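Local coordinates for D-alanyl-D-alanine carboxypeptidase DacB2 (Mycobacterium tuberculosis H37Rv, PDB 4RYE), which shows D,D-carboxypeptidase activity on synthetic pentapeptides in vitro and probably cleaves the D-Ala-D-Ala end of peptidoglycan stem peptides, at residues D27-G31 / R163-A167; E77-V83 / V101-A106; Y89-L94 / E177-P183; Y201-G207 / F219-R225. The contacts are given in a common frame with arbitrary orientation. Numbering follows the deposited sequence.

Contact 1 (D27-G31 / R163-A167)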
loop_
_atom_site.group_PDB
_atom_site.type_symbol
_atom_site.label_atom_id
_atom_site.label_comp_id
_atom_site.label_asym_id
_atom_site.label_seq_id
_atom_site.Cartn_x
_atom_site.Cartn_y
_atom_site.Cartn_z
ATOM N N ASP A 27 -12.599 9.571 3.936
ATOM C CA ASP A 27 -13.492 8.650 4.624
ATOM C C ASP A 27 -13.620 7.424 3.727
ATOM O O ASP A 27 -14.002 7.532 2.562
ATOM C CB ASP A 27 -14.851 9.322 4.843
ATOM C CG ASP A 27 -15.847 8.445 5.611
ATOM O OD1 ASP A 27 -16.074 7.277 5.228
ATOM O OD2 ASP A 27 -16.433 8.947 6.594
ATOM N N LEU A 28 -13.283 6.264 4.277
ATOM C CA LEU A 28 -13.255 5.002 3.541
ATOM C C LEU A 28 -14.625 4.628 2.960
ATOM O O LEU A 28 -14.717 4.009 1.894
ATOM C CB LEU A 28 -12.762 3.899 4.488
ATOM C CG LEU A 28 -12.365 2.533 3.938
ATOM C CD1 LEU A 28 -11.150 2.635 3.013
ATOM C CD2 LEU A 28 -12.092 1.590 5.093
ATOM N N ASP A 29 -15.689 5.012 3.657
ATOM C CA ASP A 29 -17.036 4.601 3.274
ATOM C C ASP A 29 -17.763 5.608 2.373
ATOM O O ASP A 29 -18.352 5.229 1.363
ATOM C CB ASP A 29 -17.863 4.273 4.526
ATOM C CG ASP A 29 -17.295 3.089 5.292
ATOM O OD1 ASP A 29 -17.335 1.966 4.750
ATOM O OD2 ASP A 29 -16.794 3.278 6.424
ATOM N N SER A 30 -17.718 6.887 2.731
ATOM C CA SER A 30 -18.453 7.908 1.989
ATOM C C SER A 30 -17.646 8.507 0.832
ATOM O O SER A 30 -18.222 9.047 -0.112
ATOM C CB SER A 30 -18.889 9.025 2.925
ATOM O OG SER A 30 -17.774 9.823 3.284
ATOM N N GLY A 31 -16.320 8.406 0.901
ATOM C CA GLY A 31 -15.451 9.000 -0.104
ATOM C C GLY A 31 -15.224 10.500 0.060
ATOM O O GLY A 31 -14.560 11.122 -0.782
ATOM N N ARG A 163 -8.912 1.864 -0.997
ATOM C CA ARG A 163 -10.331 1.739 -0.694
ATOM C C ARG A 163 -10.924 0.539 -1.431
ATOM O O ARG A 163 -11.726 -0.222 -0.874
ATOM C CB ARG A 163 -11.035 3.032 -1.109
ATOM C CG ARG A 163 -12.483 3.113 -0.746
ATOM C CD ARG A 163 -12.974 4.540 -0.953
ATOM N NE ARG A 163 -14.385 4.657 -0.627
ATOM C CZ ARG A 163 -15.252 5.372 -1.328
ATOM N NH1 ARG A 163 -14.848 6.038 -2.410
ATOM N NH2 ARG A 163 -16.521 5.407 -0.953
ATOM N N ALA A 164 -10.514 0.359 -2.682
ATOM C CA ALA A 164 -10.964 -0.791 -3.464
ATOM C C ALA A 164 -10.427 -2.083 -2.859
ATOM O O ALA A 164 -11.132 -3.098 -2.803
ATOM C CB ALA A 164 -10.525 -0.657 -4.931
ATOM N N ALA A 165 -9.172 -2.056 -2.416
ATOM C CA ALA A 165 -8.558 -3.238 -1.833
ATOM C C ALA A 165 -9.224 -3.621 -0.512
ATOM O O ALA A 165 -9.446 -4.797 -0.250
ATOM C CB ALA A 165 -7.050 -3.038 -1.645
HETATM N N MSE A 166 -9.547 -2.633 0.314
HETATM C CA MSE A 166 -10.179 -2.887 1.609
HETATM C C MSE A 166 -11.566 -3.496 1.482
HETATM O O MSE A 166 -12.069 -4.127 2.419
HETATM C CB MSE A 166 -10.255 -1.601 2.435
HETATM C CG MSE A 166 -8.910 -1.168 3.025
HETATM SE SE MSE A 166 -8.126 -2.506 4.242
HETATM C CE MSE A 166 -9.649 -2.751 5.434
ATOM N N ALA A 167 -12.192 -3.298 0.327
ATOM C CA ALA A 167 -13.508 -3.872 0.081
ATOM C C ALA A 167 -13.424 -5.384 -0.109
ATOM O O ALA A 167 -14.408 -6.098 0.076
ATOM C CB ALA A 167 -14.152 -3.219 -1.125
HETATM O O HOH W 1 -18.454 7.492 -2.989
#

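Contact 2 (E77-V83 / V101-A106)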
loop_
_atom_site.group_PDB
_atom_site.type_symbol
_atom_site.label_atom_id
_atom_site.label_comp_id
_atom_site.label_asym_id
_atom_site.label_seq_id
_atom_site.Cartn_x
_atom_site.Cartn_y
_atom_site.Cartn_z
ATOM N N GLU A 77 16.294 -6.885 -5.913
ATOM C CA GLU A 77 16.838 -6.445 -4.634
ATOM C C GLU A 77 15.801 -6.624 -3.514
ATOM O O GLU A 77 14.602 -6.732 -3.771
ATOM C CB GLU A 77 17.299 -4.985 -4.718
ATOM C CG GLU A 77 16.188 -3.998 -5.050
ATOM C CD GLU A 77 16.674 -2.558 -5.133
ATOM O OE1 GLU A 77 16.617 -1.848 -4.102
ATOM O OE2 GLU A 77 17.098 -2.131 -6.229
ATOM N N CYS A 78 16.276 -6.665 -2.273
ATOM C CA CYS A 78 15.410 -6.832 -1.105
ATOM C C CYS A 78 14.553 -5.571 -0.894
ATOM O O CYS A 78 14.873 -4.530 -1.476
ATOM C CB CYS A 78 16.270 -7.176 0.120
ATOM S SG CYS A 78 17.160 -8.755 -0.055
ATOM N N ASN A 79 13.467 -5.614 -0.108
ATOM C CA ASN A 79 12.993 -6.738 0.714
ATOM C C ASN A 79 12.644 -8.021 -0.024
ATOM O O ASN A 79 12.035 -7.990 -1.092
ATOM C CB ASN A 79 11.753 -6.304 1.509
ATOM C CG ASN A 79 12.090 -5.378 2.665
ATOM O OD1 ASN A 79 13.249 -5.027 2.876
ATOM N ND2 ASN A 79 11.071 -4.973 3.415
ATOM N N CYS A 80 13.026 -9.148 0.567
ATOM C CA CYS A 80 12.658 -10.458 0.044
ATOM C C CYS A 80 11.986 -11.291 1.133
ATOM O O CYS A 80 12.424 -11.284 2.282
ATOM C CB CYS A 80 13.901 -11.183 -0.495
ATOM S SG CYS A 80 14.551 -10.493 -2.045
ATOM N N VAL A 81 10.922 -12.002 0.780
ATOM C CA VAL A 81 10.285 -12.907 1.733
ATOM C C VAL A 81 11.050 -14.231 1.770
ATOM O O VAL A 81 11.016 -14.954 2.768
ATOM C CB VAL A 81 8.778 -13.127 1.429
ATOM C CG1 VAL A 81 8.581 -13.879 0.113
ATOM C CG2 VAL A 81 8.083 -13.853 2.589
ATOM N N GLY A 82 11.763 -14.531 0.685
ATOM C CA GLY A 82 12.597 -15.716 0.622
ATOM C C GLY A 82 12.121 -16.769 -0.365
ATOM O O GLY A 82 12.308 -17.968 -0.145
ATOM N N VAL A 83 11.509 -16.322 -1.458
ATOM C CA VAL A 83 11.185 -17.211 -2.575
ATOM C C VAL A 83 12.453 -17.893 -3.101
ATOM O O VAL A 83 13.496 -17.251 -3.259
ATOM C CB VAL A 83 10.508 -16.429 -3.715
ATOM C CG1 VAL A 83 10.341 -17.301 -4.962
ATOM C CG2 VAL A 83 9.175 -15.874 -3.244
ATOM N N VAL A 101 5.654 -8.317 4.405
ATOM C CA VAL A 101 7.072 -7.951 4.440
ATOM C C VAL A 101 7.557 -7.242 3.171
ATOM O O VAL A 101 8.766 -7.057 2.984
ATOM C CB VAL A 101 7.990 -9.161 4.761
ATOM C CG1 VAL A 101 7.567 -9.838 6.060
ATOM C CG2 VAL A 101 7.996 -10.157 3.612
ATOM N N SER A 102 6.615 -6.840 2.316
ATOM C CA SER A 102 6.931 -6.094 1.096
ATOM C C SER A 102 7.929 -6.840 0.206
ATOM O O SER A 102 8.862 -6.242 -0.338
ATOM C CB SER A 102 7.491 -4.711 1.440
ATOM O OG SER A 102 7.254 -3.803 0.377
ATOM N N GLY A 103 7.729 -8.145 0.053
ATOM C CA GLY A 103 8.685 -8.975 -0.662
ATOM C C GLY A 103 8.666 -8.692 -2.150
ATOM O O GLY A 103 7.646 -8.892 -2.799
ATOM N N ASN A 104 9.788 -8.226 -2.695
ATOM C CA ASN A 104 9.867 -7.969 -4.128
ATOM C C ASN A 104 9.880 -9.286 -4.888
ATOM O O ASN A 104 9.367 -9.370 -6.003
ATOM C CB ASN A 104 11.105 -7.132 -4.465
ATOM C CG ASN A 104 11.009 -5.723 -3.915
ATOM O OD1 ASN A 104 9.950 -5.104 -3.977
ATOM N ND2 ASN A 104 12.104 -5.218 -3.360
ATOM N N ASP A 105 10.467 -10.313 -4.278
ATOM C CA ASP A 105 10.462 -11.650 -4.866
ATOM C C ASP A 105 9.036 -12.197 -4.911
ATOM O O ASP A 105 8.657 -12.884 -5.856
ATOM C CB ASP A 105 11.425 -12.599 -4.138
ATOM C CG ASP A 105 11.200 -12.646 -2.630
ATOM O OD1 ASP A 105 10.448 -11.797 -2.093
ATOM O OD2 ASP A 105 11.795 -13.539 -1.976
ATOM N N ALA A 106 8.237 -11.863 -3.904
ATOM C CA ALA A 106 6.828 -12.232 -3.896
ATOM C C ALA A 106 6.071 -11.524 -5.026
ATOM O O ALA A 106 5.228 -12.126 -5.702
ATOM C CB ALA A 106 6.213 -11.885 -2.557
HETATM O O HOH W 2 14.186 -14.540 -3.151
#

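Contact 3 (Y89-L94 / E177-P183)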
loop_
_atom_site.group_PDB
_atom_site.type_symbol
_atom_site.label_atom_id
_atom_site.label_comp_id
_atom_site.label_asym_id
_atom_site.label_seq_id
_atom_site.Cartn_x
_atom_site.Cartn_y
_atom_site.Cartn_z
ATOM N N TYR A 89 4.833 -22.380 -4.456
ATOM C CA TYR A 89 4.195 -21.440 -3.534
ATOM C C TYR A 89 2.753 -21.234 -3.962
ATOM O O TYR A 89 2.452 -21.295 -5.154
ATOM C CB TYR A 89 4.923 -20.084 -3.553
ATOM C CG TYR A 89 6.380 -20.198 -3.186
ATOM C CD1 TYR A 89 7.336 -20.478 -4.154
ATOM C CD2 TYR A 89 6.796 -20.055 -1.870
ATOM C CE1 TYR A 89 8.678 -20.616 -3.818
ATOM C CE2 TYR A 89 8.142 -20.198 -1.520
ATOM C CZ TYR A 89 9.071 -20.472 -2.503
ATOM O OH TYR A 89 10.397 -20.608 -2.181
ATOM N N THR A 90 1.863 -20.983 -3.005
ATOM C CA THR A 90 0.486 -20.627 -3.346
ATOM C C THR A 90 0.364 -19.124 -3.518
ATOM O O THR A 90 1.194 -18.350 -3.011
ATOM C CB THR A 90 -0.515 -21.055 -2.263
ATOM O OG1 THR A 90 -0.254 -20.311 -1.067
ATOM C CG2 THR A 90 -0.403 -22.539 -1.974
ATOM N N ALA A 91 -0.675 -18.703 -4.233
ATOM C CA ALA A 91 -0.981 -17.282 -4.360
ATOM C C ALA A 91 -1.146 -16.636 -2.990
ATOM O O ALA A 91 -0.716 -15.508 -2.785
ATOM C CB ALA A 91 -2.239 -17.080 -5.193
ATOM N N ARG A 92 -1.780 -17.345 -2.057
ATOM C CA ARG A 92 -1.993 -16.807 -0.712
ATOM C C ARG A 92 -0.647 -16.571 -0.027
ATOM O O ARG A 92 -0.406 -15.500 0.538
ATOM C CB ARG A 92 -2.861 -17.751 0.134
ATOM C CG ARG A 92 -3.025 -17.319 1.601
ATOM C CD ARG A 92 -3.636 -15.926 1.673
ATOM N NE ARG A 92 -3.737 -15.382 3.027
ATOM C CZ ARG A 92 -4.846 -15.420 3.765
ATOM N NH1 ARG A 92 -5.948 -15.996 3.291
ATOM N NH2 ARG A 92 -4.855 -14.889 4.979
ATOM N N GLN A 93 0.229 -17.563 -0.100
ATOM C CA GLN A 93 1.558 -17.446 0.488
ATOM C C GLN A 93 2.285 -16.252 -0.108
ATOM O O GLN A 93 2.936 -15.500 0.610
ATOM C CB GLN A 93 2.371 -18.726 0.269
ATOM C CG GLN A 93 1.947 -19.897 1.150
ATOM C CD GLN A 93 2.470 -21.240 0.664
ATOM O OE1 GLN A 93 2.934 -21.381 -0.469
ATOM N NE2 GLN A 93 2.400 -22.238 1.532
ATOM N N LEU A 94 2.170 -16.074 -1.421
ATOM C CA LEU A 94 2.868 -14.977 -2.083
ATOM C C LEU A 94 2.258 -13.634 -1.702
ATOM O O LEU A 94 2.985 -12.649 -1.535
ATOM C CB LEU A 94 2.910 -15.174 -3.608
ATOM C CG LEU A 94 3.734 -16.364 -4.130
ATOM C CD1 LEU A 94 3.591 -16.543 -5.649
ATOM C CD2 LEU A 94 5.192 -16.195 -3.759
ATOM N N GLU A 177 -3.437 -9.054 9.414
ATOM C CA GLU A 177 -2.766 -10.183 10.090
ATOM C C GLU A 177 -1.476 -9.744 10.768
ATOM O O GLU A 177 -0.654 -9.059 10.151
ATOM C CB GLU A 177 -2.361 -11.283 9.091
ATOM C CG GLU A 177 -3.451 -12.036 8.367
ATOM C CD GLU A 177 -2.862 -12.855 7.217
ATOM O OE1 GLU A 177 -1.657 -12.680 6.932
ATOM O OE2 GLU A 177 -3.584 -13.663 6.597
ATOM N N PRO A 178 -1.265 -10.168 12.029
ATOM C CA PRO A 178 0.015 -9.840 12.657
ATOM C C PRO A 178 1.152 -10.688 12.091
ATOM O O PRO A 178 2.308 -10.281 12.152
ATOM C CB PRO A 178 -0.222 -10.174 14.138
ATOM C CG PRO A 178 -1.324 -11.191 14.139
ATOM C CD PRO A 178 -2.204 -10.819 12.963
ATOM N N SER A 179 0.821 -11.849 11.532
ATOM C CA SER A 179 1.841 -12.786 11.081
ATOM C C SER A 179 1.275 -13.785 10.091
ATOM O O SER A 179 0.057 -13.905 9.934
ATOM C CB SER A 179 2.439 -13.536 12.274
ATOM O OG SER A 179 1.440 -14.296 12.933
ATOM N N ALA A 180 2.166 -14.508 9.421
ATOM C CA ALA A 180 1.751 -15.560 8.510
ATOM C C ALA A 180 2.856 -16.586 8.405
ATOM O O ALA A 180 4.015 -16.292 8.710
ATOM C CB ALA A 180 1.426 -14.985 7.135
HETATM N N MSE A 181 2.497 -17.793 7.975
HETATM C CA MSE A 181 3.478 -18.845 7.754
HETATM C C MSE A 181 3.905 -18.827 6.293
HETATM O O MSE A 181 3.064 -18.749 5.395
HETATM C CB MSE A 181 2.888 -20.215 8.102
HETATM C CG MSE A 181 2.560 -20.434 9.573
HETATM SE SE MSE A 181 4.020 -20.077 10.826
HETATM C CE MSE A 181 5.449 -21.088 10.058
ATOM N N PHE A 182 5.210 -18.902 6.051
ATOM C CA PHE A 182 5.724 -18.932 4.686
ATOM C C PHE A 182 6.663 -20.126 4.532
ATOM O O PHE A 182 7.418 -20.444 5.450
ATOM C CB PHE A 182 6.438 -17.618 4.364
ATOM C CG PHE A 182 6.732 -17.428 2.905
ATOM C CD1 PHE A 182 5.772 -16.900 2.056
ATOM C CD2 PHE A 182 7.972 -17.780 2.383
ATOM C CE1 PHE A 182 6.043 -16.720 0.703
ATOM C CE2 PHE A 182 8.253 -17.611 1.041
ATOM C CZ PHE A 182 7.283 -17.081 0.194
ATOM N N PRO A 183 6.598 -20.815 3.380
ATOM C CA PRO A 183 7.438 -22.003 3.165
ATOM C C PRO A 183 8.932 -21.696 3.262
ATOM O O PRO A 183 9.377 -20.617 2.868
ATOM C CB PRO A 183 7.085 -22.428 1.736
ATOM C CG PRO A 183 5.721 -21.889 1.500
ATOM C CD PRO A 183 5.668 -20.584 2.260
HETATM O O HOH W 3 10.787 -20.940 0.538
HETATM O O HOH W 4 1.625 -21.426 4.524
#

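Contact 4 (Y201-G207 / F219-R225)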
loop_
_atom_site.group_PDB
_atom_site.type_symbol
_atom_site.label_atom_id
_atom_site.label_comp_id
_atom_site.label_asym_id
_atom_site.label_seq_id
_atom_site.Cartn_x
_atom_site.Cartn_y
_atom_site.Cartn_z
ATOM N N TYR A 201 -1.261 1.942 16.892
ATOM C CA TYR A 201 -2.466 2.752 16.759
ATOM C C TYR A 201 -3.732 1.904 16.847
ATOM O O TYR A 201 -4.111 1.274 15.861
ATOM C CB TYR A 201 -2.455 3.498 15.417
ATOM C CG TYR A 201 -3.455 4.622 15.399
ATOM C CD1 TYR A 201 -3.154 5.835 15.986
ATOM C CD2 TYR A 201 -4.713 4.457 14.835
ATOM C CE1 TYR A 201 -4.070 6.876 15.999
ATOM C CE2 TYR A 201 -5.644 5.502 14.838
ATOM C CZ TYR A 201 -5.313 6.701 15.429
ATOM O OH TYR A 201 -6.221 7.740 15.449
ATOM N N PRO A 202 -4.372 1.866 18.034
ATOM C CA PRO A 202 -5.646 1.152 18.185
ATOM C C PRO A 202 -6.662 1.566 17.133
ATOM O O PRO A 202 -6.906 2.761 16.944
ATOM C CB PRO A 202 -6.118 1.591 19.570
ATOM C CG PRO A 202 -4.822 1.716 20.347
ATOM C CD PRO A 202 -3.844 2.321 19.335
ATOM N N GLY A 203 -7.228 0.580 16.447
ATOM C CA GLY A 203 -8.196 0.838 15.394
ATOM C C GLY A 203 -7.628 0.821 13.987
ATOM O O GLY A 203 -8.374 0.910 13.015
ATOM N N ALA A 204 -6.308 0.736 13.857
ATOM C CA ALA A 204 -5.713 0.573 12.525
ATOM C C ALA A 204 -6.230 -0.731 11.903
ATOM O O ALA A 204 -6.364 -1.726 12.599
ATOM C CB ALA A 204 -4.194 0.555 12.622
ATOM N N ILE A 205 -6.540 -0.728 10.606
ATOM C CA ILE A 205 -7.082 -1.931 9.971
ATOM C C ILE A 205 -6.271 -2.364 8.750
ATOM O O ILE A 205 -6.597 -3.340 8.093
ATOM C CB ILE A 205 -8.563 -1.754 9.583
ATOM C CG1 ILE A 205 -8.755 -0.507 8.716
ATOM C CG2 ILE A 205 -9.442 -1.667 10.828
ATOM C CD1 ILE A 205 -10.234 -0.165 8.461
ATOM N N GLY A 206 -5.206 -1.638 8.446
ATOM C CA GLY A 206 -4.369 -2.034 7.328
ATOM C C GLY A 206 -3.475 -0.919 6.843
ATOM O O GLY A 206 -3.723 0.248 7.107
ATOM N N GLY A 207 -2.421 -1.278 6.125
ATOM C CA GLY A 207 -1.518 -0.265 5.630
ATOM C C GLY A 207 -0.405 -0.880 4.833
ATOM O O GLY A 207 -0.131 -2.082 4.940
ATOM N N PHE A 219 3.325 5.848 2.121
ATOM C CA PHE A 219 2.468 5.047 2.969
ATOM C C PHE A 219 1.028 5.266 2.569
ATOM O O PHE A 219 0.635 6.378 2.198
ATOM C CB PHE A 219 2.655 5.413 4.449
ATOM C CG PHE A 219 1.704 4.692 5.374
ATOM C CD1 PHE A 219 1.960 3.386 5.767
ATOM C CD2 PHE A 219 0.560 5.318 5.845
ATOM C CE1 PHE A 219 1.090 2.712 6.616
ATOM C CE2 PHE A 219 -0.321 4.652 6.689
ATOM C CZ PHE A 219 -0.054 3.347 7.075
ATOM N N VAL A 220 0.255 4.193 2.636
ATOM C CA VAL A 220 -1.189 4.266 2.489
ATOM C C VAL A 220 -1.771 3.320 3.532
ATOM O O VAL A 220 -1.206 2.269 3.804
ATOM C CB VAL A 220 -1.656 3.890 1.055
ATOM C CG1 VAL A 220 -1.275 2.437 0.699
ATOM C CG2 VAL A 220 -3.150 4.106 0.916
ATOM N N GLY A 221 -2.879 3.698 4.148
ATOM C CA GLY A 221 -3.462 2.815 5.145
ATOM C C GLY A 221 -4.790 3.296 5.684
ATOM O O GLY A 221 -5.269 4.372 5.317
ATOM N N ALA A 222 -5.381 2.508 6.575
ATOM C CA ALA A 222 -6.720 2.832 7.056
ATOM C C ALA A 222 -6.897 2.502 8.532
ATOM O O ALA A 222 -6.182 1.667 9.076
ATOM C CB ALA A 222 -7.761 2.114 6.225
ATOM N N ALA A 223 -7.860 3.171 9.163
ATOM C CA ALA A 223 -8.187 2.942 10.565
ATOM C C ALA A 223 -9.677 3.166 10.776
ATOM O O ALA A 223 -10.326 3.826 9.970
ATOM C CB ALA A 223 -7.383 3.877 11.461
ATOM N N ALA A 224 -10.211 2.610 11.861
ATOM C CA ALA A 224 -11.615 2.795 12.227
ATOM C C ALA A 224 -11.683 3.182 13.693
ATOM O O ALA A 224 -11.078 2.513 14.532
ATOM C CB ALA A 224 -12.396 1.508 12.017
ATOM N N ARG A 225 -12.426 4.244 13.998
ATOM C CA ARG A 225 -12.696 4.643 15.374
ATOM C C ARG A 225 -14.045 5.339 15.455
ATOM O O ARG A 225 -14.376 6.158 14.585
ATOM C CB ARG A 225 -11.616 5.608 15.892
ATOM C CG ARG A 225 -10.293 4.967 16.254
ATOM C CD ARG A 225 -9.424 5.911 17.068
ATOM N NE ARG A 225 -8.154 5.276 17.415
ATOM C CZ ARG A 225 -7.210 5.844 18.152
ATOM N NH1 ARG A 225 -7.385 7.068 18.625
ATOM N NH2 ARG A 225 -6.090 5.183 18.413
#

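Contact 1 (D27-G31 / R163-A167)
A single arginine can dock a turn by donating to its carbonyl oxygens. R163, trans through chi3, sends NE to L28 O at 2.6 Å and NH2 to D29 O at 3.0 Å, both acceptors lying near the guanidinium plane. A water adds a longer link, 3.3 Å from S30 O and a weak 3.5 Å from R163 NH2. Three amides are satisfied within the turn: D27 OD1 accepts from D29 N (2.8 Å) and S30 N (3.0 Å), an Asx turn and Asx motif, while G31 N reaches D27 O at 3.0 Å. The L28 backbone pairs with R229 and that of G31 with L269. D27 OD2 and D29 OD1 are held by R228 and R229, and S30 OG by Q32. Apolar contact is slight, with L28 CD1 4.0 Å from R163 CG and 4.4 Å from M166 CB. The turn joining strands 22-27 and 32-37 thus docks on the C-terminal end of helix 155-166, L28 also resting on strand 228-237 and M166 on helix 169-176.

Contact 2 (E77-V83 / V101-A106)
D105 gathers three successive backbone amides of the 77-83 loop: OD1 accepts from V81 N at 2.9 Å, and OD2 from G82 N and V83 N, each at 2.8 Å. A water extends the grip, donating to both D105 OD2 and V83 O at 2.8 Å. Farther along, N79 O receives N104 N at 2.8 Å, so a loop carbonyl takes up an amide of the first turn of helix 104-113. N104 ND2 donates to E77 O at 2.9 Å, and N79 ND2 to V101 O at 3.1 Å. G103, the N-cap residue, brings its CA within 4.3 Å of C80 CA, where a side chain would crowd V81 N. Beyond the polar core, V81 CB meets V101 CG2 at 3.8 Å and V81 CG1 meets A106 CB at 4.1 Å. S102, an active-site residue by similarity, hydrogen-bonds through OG to S47 and K208, and N104 OD1 to K50. The loop thus packs against the segment whose S102-G103-N104 matches the SxN motif of S11 peptidases and related penicillin-binding proteins.

Contact 3 (Y89-L94 / E177-P183)
An exceptionally short salt bridge stands apart from the rest of this interface: R92 NH2 donates to E177 OE2 at 2.4 Å, the carboxylate oxygen lying near the guanidinium plane. R92 NE forms a second salt bridge, to D96, one turn farther along the same helix. Well away from these ionic pairs, F182 and P183 pack against Y89 and Q93. F182 presents its ring edge to the helix backbone, CE1 lying 3.3 Å from Q93 O, while Y89 CE2 approaches F182 CE2 at 3.6 Å. The two aromatic planes are inclined by only 23°, but with centroids 5.4 Å apart the rings barely overlap. P183 CG fits beside both partners, 4.0 Å from Y89 CD2 and 3.3 Å from Q93 NE2. The junction illustrates a strand passing directly into a helix: T90 is the N-cap, and its capping box pairs Q93 N with T90 OG1 at 3.0 Å and T90 N with Q93 OE1 at 2.8 Å. That leaves Q93 NE2 to meet a water at 3.2 Å, which donates to M181 O at 3.2 Å. Y89 OH, hydrogen-bonded to K84 N, lies 2.8 Å from a second water that donates to P183 O at 2.7 Å. F182 also reaches V81.

Contact 4 (Y201-G207 / F219-R225)
Small residues make the hollows of this interface and three large side chains fill them. I205 leans over the alanines, with CG1 3.8 Å from A222 CB and CD1 4.5 Å from A224 CB; beyond the hairpin I205 meets M166, and A222 and V220 meet F162, both on helix 155-166. Further on, glycines open a second hollow. G207 CA and G221 CA approach to 3.7 Å, and the F219 ring lies across the gap, its CE1 4.1 Å from G207 CA; a CB on either glycine would clash with F219 CZ. The strands form an antiparallel hairpin at the edge of the six-stranded sheet, and its register slips at a classic beta bulge: I205 and G206 both face A222. I205 N donates to A222 O and A222 N to G206 O, both at 2.9 Å; before the bulge, A224 N meets G203 O at 2.8 Å. G203 occupies the tight corner of a type II turn, where a CB would strike A224 O and crowd R225 CG. Here R225 lays its guanidinium flat on the Y201 ring, centres 3.9 Å apart and planes 5° from parallel, an off-centre cation-pi stack, while P202 O accepts from R225 NE at 2.8 Å and R225 NH2 at 2.9 Å. A223 CB packs 4.1 Å from Y201 CE2, and Y201 OH is held by D255 of helix 246-259.

Overall arrangement
The four contacts show how chemistry follows position in one enzyme fold. Contacts 1 and 4 belong to the six-stranded sheet and the helices against it; they touch where I205 CD1 packs on M166 CE and L28 CD2, 4.0 and 4.2 Å away. Contacts 2 and 3 lie together in the largely helical part, joined by V81 CG1 against F182 CZ at 3.5 Å, and use successive helices, contact 3 the start of 91-100 and contact 2 that of 104-113. Contact 4, built on strand pairing and glycine-fitted packing, has the most buried residues; contact 1, with arginine-to-carbonyl bonds, has an exposed turn. Contact 2 relies on a carboxylate gathering amides, contact 3 on a salt bridge beside aromatic packing. Only contact 2 holds a probable active-site residue, S102.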